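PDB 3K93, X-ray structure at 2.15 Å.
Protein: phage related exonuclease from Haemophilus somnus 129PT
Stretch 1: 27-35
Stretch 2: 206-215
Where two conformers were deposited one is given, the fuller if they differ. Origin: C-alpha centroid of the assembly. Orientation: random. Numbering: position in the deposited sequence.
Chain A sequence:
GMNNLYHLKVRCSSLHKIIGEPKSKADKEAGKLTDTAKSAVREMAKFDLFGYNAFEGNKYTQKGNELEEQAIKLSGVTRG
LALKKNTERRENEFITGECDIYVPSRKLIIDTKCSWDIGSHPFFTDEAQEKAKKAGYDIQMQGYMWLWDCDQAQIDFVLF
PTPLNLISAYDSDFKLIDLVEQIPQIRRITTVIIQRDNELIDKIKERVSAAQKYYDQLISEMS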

# COMPACT_ATOMS: atom_id res chain seq x y z
N ASP A 27 28.60 -0.54 -5.91
CA ASP A 27 28.10 -1.09 -4.65
C ASP A 27 27.65 -2.56 -4.84
O ASP A 27 27.86 -3.38 -3.95
CB ASP A 27 26.99 -0.22 -4.04
CG ASP A 27 27.50 1.12 -3.50
OD1 ASP A 27 28.73 1.34 -3.54
OD2 ASP A 27 26.68 1.96 -3.05
N LYS A 28 27.04 -2.88 -5.99
CA LYS A 28 26.64 -4.29 -6.28
C LYS A 28 27.89 -5.15 -6.23
O LYS A 28 27.92 -6.14 -5.51
CB LYS A 28 25.93 -4.44 -7.66
CG LYS A 28 25.82 -5.92 -8.19
N GLU A 29 28.94 -4.73 -6.93
CA GLU A 29 30.21 -5.47 -6.94
C GLU A 29 30.94 -5.53 -5.59
O GLU A 29 31.66 -6.50 -5.32
CB GLU A 29 31.15 -4.91 -7.99
CG GLU A 29 30.51 -4.89 -9.37
CD GLU A 29 31.46 -5.30 -10.47
OE1 GLU A 29 32.69 -5.12 -10.32
OE2 GLU A 29 30.96 -5.81 -11.49
N ALA A 30 30.75 -4.50 -4.76
CA ALA A 30 31.29 -4.49 -3.39
C ALA A 30 30.47 -5.37 -2.44
O ALA A 30 30.81 -5.51 -1.27
CB ALA A 30 31.34 -3.02 -2.84
N GLY A 31 29.38 -5.95 -2.92
CA GLY A 31 28.52 -6.80 -2.09
C GLY A 31 27.67 -6.06 -1.08
O GLY A 31 27.31 -6.62 -0.04
N LYS A 32 27.32 -4.80 -1.36
CA LYS A 32 26.43 -4.06 -0.45
C LYS A 32 25.02 -4.59 -0.64
O LYS A 32 24.60 -4.86 -1.77
CB LYS A 32 26.43 -2.56 -0.74
CG LYS A 32 27.84 -1.94 -0.80
CD LYS A 32 28.11 -1.10 0.38
CE LYS A 32 29.52 -0.66 0.40
NZ LYS A 32 29.75 -0.08 1.73
N LEU A 33 24.29 -4.71 0.45
CA LEU A 33 22.91 -5.18 0.41
C LEU A 33 21.93 -4.03 0.20
O LEU A 33 22.17 -2.93 0.67
CB LEU A 33 22.57 -5.86 1.74
CG LEU A 33 23.24 -7.20 2.08
CD1 LEU A 33 22.89 -7.55 3.50
CD2 LEU A 33 22.78 -8.28 1.16
N THR A 34 20.81 -4.29 -0.46
CA THR A 34 19.75 -3.28 -0.59
C THR A 34 19.03 -3.17 0.73
O THR A 34 19.11 -4.07 1.57
CB THR A 34 18.73 -3.71 -1.65
OG1 THR A 34 18.18 -4.98 -1.26
CG2 THR A 34 19.39 -3.84 -3.06
N ASP A 35 18.29 -2.08 0.91
CA ASP A 35 17.45 -1.90 2.11
C ASP A 35 16.39 -3.01 2.24
O ASP A 35 16.11 -3.47 3.34
CB ASP A 35 16.74 -0.54 2.09
CG ASP A 35 17.66 0.64 2.36
OD1 ASP A 35 18.80 0.45 2.83
OD2 ASP A 35 17.23 1.78 2.12
N GLU A 206 26.55 -14.77 -4.21
CA GLU A 206 27.09 -13.48 -3.78
C GLU A 206 26.15 -12.80 -2.81
O GLU A 206 26.57 -12.33 -1.75
CB GLU A 206 27.28 -12.53 -4.98
CG GLU A 206 28.41 -12.87 -5.96
CD GLU A 206 28.18 -12.28 -7.37
OE1 GLU A 206 27.26 -11.44 -7.56
OE2 GLU A 206 28.92 -12.68 -8.31
N ARG A 207 24.88 -12.70 -3.20
CA ARG A 207 23.87 -12.06 -2.38
C ARG A 207 23.65 -12.78 -1.03
O ARG A 207 23.49 -12.12 -0.00
CB ARG A 207 22.52 -11.99 -3.11
CG ARG A 207 22.47 -11.21 -4.46
CD ARG A 207 23.48 -10.06 -4.59
NE ARG A 207 23.12 -8.96 -3.73
CZ ARG A 207 23.91 -7.94 -3.38
NH1 ARG A 207 25.17 -7.81 -3.79
NH2 ARG A 207 23.39 -7.03 -2.57
N VAL A 208 23.61 -14.12 -1.04
CA VAL A 208 23.43 -14.86 0.20
C VAL A 208 24.66 -14.67 1.11
O VAL A 208 24.53 -14.49 2.31
CB VAL A 208 23.15 -16.31 -0.04
CG1 VAL A 208 23.32 -17.13 1.26
CG2 VAL A 208 21.75 -16.49 -0.65
N SER A 209 25.84 -14.67 0.52
CA SER A 209 27.05 -14.48 1.28
C SER A 209 27.09 -13.11 1.96
O SER A 209 27.46 -13.02 3.12
CB SER A 209 28.23 -14.62 0.35
OG SER A 209 29.40 -14.42 1.09
N ALA A 210 26.65 -12.08 1.26
CA ALA A 210 26.56 -10.76 1.86
C ALA A 210 25.48 -10.78 2.97
O ALA A 210 25.71 -10.25 4.08
CB ALA A 210 26.24 -9.71 0.80
N ALA A 211 24.35 -11.43 2.71
CA ALA A 211 23.29 -11.57 3.72
C ALA A 211 23.78 -12.28 4.99
O ALA A 211 23.41 -11.87 6.08
CB ALA A 211 22.02 -12.30 3.14
N GLN A 212 24.60 -13.31 4.85
CA GLN A 212 25.09 -14.07 6.01
C GLN A 212 26.03 -13.20 6.86
O GLN A 212 26.00 -13.29 8.10
CB GLN A 212 25.85 -15.33 5.56
CG GLN A 212 24.96 -16.39 4.86
CD GLN A 212 25.78 -17.51 4.24
OE1 GLN A 212 26.90 -17.29 3.76
NE2 GLN A 212 25.24 -18.73 4.27
N LYS A 213 26.85 -12.37 6.21
CA LYS A 213 27.71 -11.46 6.95
C LYS A 213 26.88 -10.45 7.71
O LYS A 213 27.17 -10.20 8.86
CB LYS A 213 28.73 -10.77 6.06
CG LYS A 213 29.79 -11.73 5.51
CD LYS A 213 30.88 -11.00 4.67
CE LYS A 213 31.81 -12.01 3.91
NZ LYS A 213 32.93 -12.45 4.76
N TYR A 214 25.87 -9.87 7.07
CA TYR A 214 24.99 -8.93 7.76
C TYR A 214 24.26 -9.61 8.93
O TYR A 214 24.25 -9.11 10.05
CB TYR A 214 23.99 -8.30 6.75
CG TYR A 214 23.08 -7.28 7.37
CD1 TYR A 214 23.57 -6.11 7.93
CD2 TYR A 214 21.70 -7.46 7.36
CE1 TYR A 214 22.72 -5.18 8.53
CE2 TYR A 214 20.85 -6.52 7.93
CZ TYR A 214 21.36 -5.42 8.52
OH TYR A 214 20.49 -4.54 9.06
N TYR A 215 23.68 -10.76 8.66
CA TYR A 215 23.04 -11.58 9.71
C TYR A 215 23.97 -11.79 10.92
O TYR A 215 23.54 -11.59 12.05
CB TYR A 215 22.61 -12.93 9.08
CG TYR A 215 22.05 -14.01 10.02
CD1 TYR A 215 22.90 -14.87 10.70
CD2 TYR A 215 20.67 -14.16 10.21
CE1 TYR A 215 22.38 -15.87 11.56
CE2 TYR A 215 20.15 -15.16 11.05
CZ TYR A 215 21.02 -16.03 11.70
OH TYR A 215 20.54 -17.01 12.51
O HOH W 1 20.82 -7.30 -1.71

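How does the end of a helix in stretch 1 meet the side of a helix in stretch 2? Asp27 to Glu29 lie in the last part of a helix that ends in a Schellman motif: Gly31 N bonds to Lys28 O at 3.0 Å, and Lys32 N to Asp27 O at 3.0 Å. Asp27, Glu29 and Ala30 make no contact with stretch 2. Lys28 takes part through its backbone, its O lying 3.6 Å from Arg207 NH1 near the guanidinium plane, without a hydrogen bond. NH1 is buried here and has no partner in the model.

Why does glycine suit position 31? Its phi of 73° is one that glycine adopts easily, and it turns the chain out of the helix. Here the stretches draw close, with Gly31 CA 5.9 Å from Ala210 CA and Gly31 O 3.4 Å from Ala210 CB. The small methyl of Ala210, pointing toward stretch 1, lets the backbone approach the helix.

What ties the extended chain beyond the turn to the helix? The CA-to-CB bond of Lys32 points away, but its carbonyl accepts the one direct hydrogen bond of the contact, from Arg207 NH2 to Lys32 O, short at 2.6 Å and nearly straight at 171°. The CA-to-CB bond of Arg207 points sideways to stretch 1, but the end of its long side chain comes nearer and brings the guanidinium to this carbonyl.

What fills the space beside that bond? Leu33, with chi angles m and t, sends its end nearer the helix and loses 95 Å² to it. Its CD2 packs 3.8 Å from Ala210 CB, and its CD1 3.5 Å from Tyr214 CB, so the branched tip spans one helical turn. At Thr34, a water accepts from both Thr34 N at 3.3 Å and Arg207 NH2 at 2.7 Å, extending the arginine's hold just before Asp35, which lies beyond contact. Altogether, 318 Å² is buried.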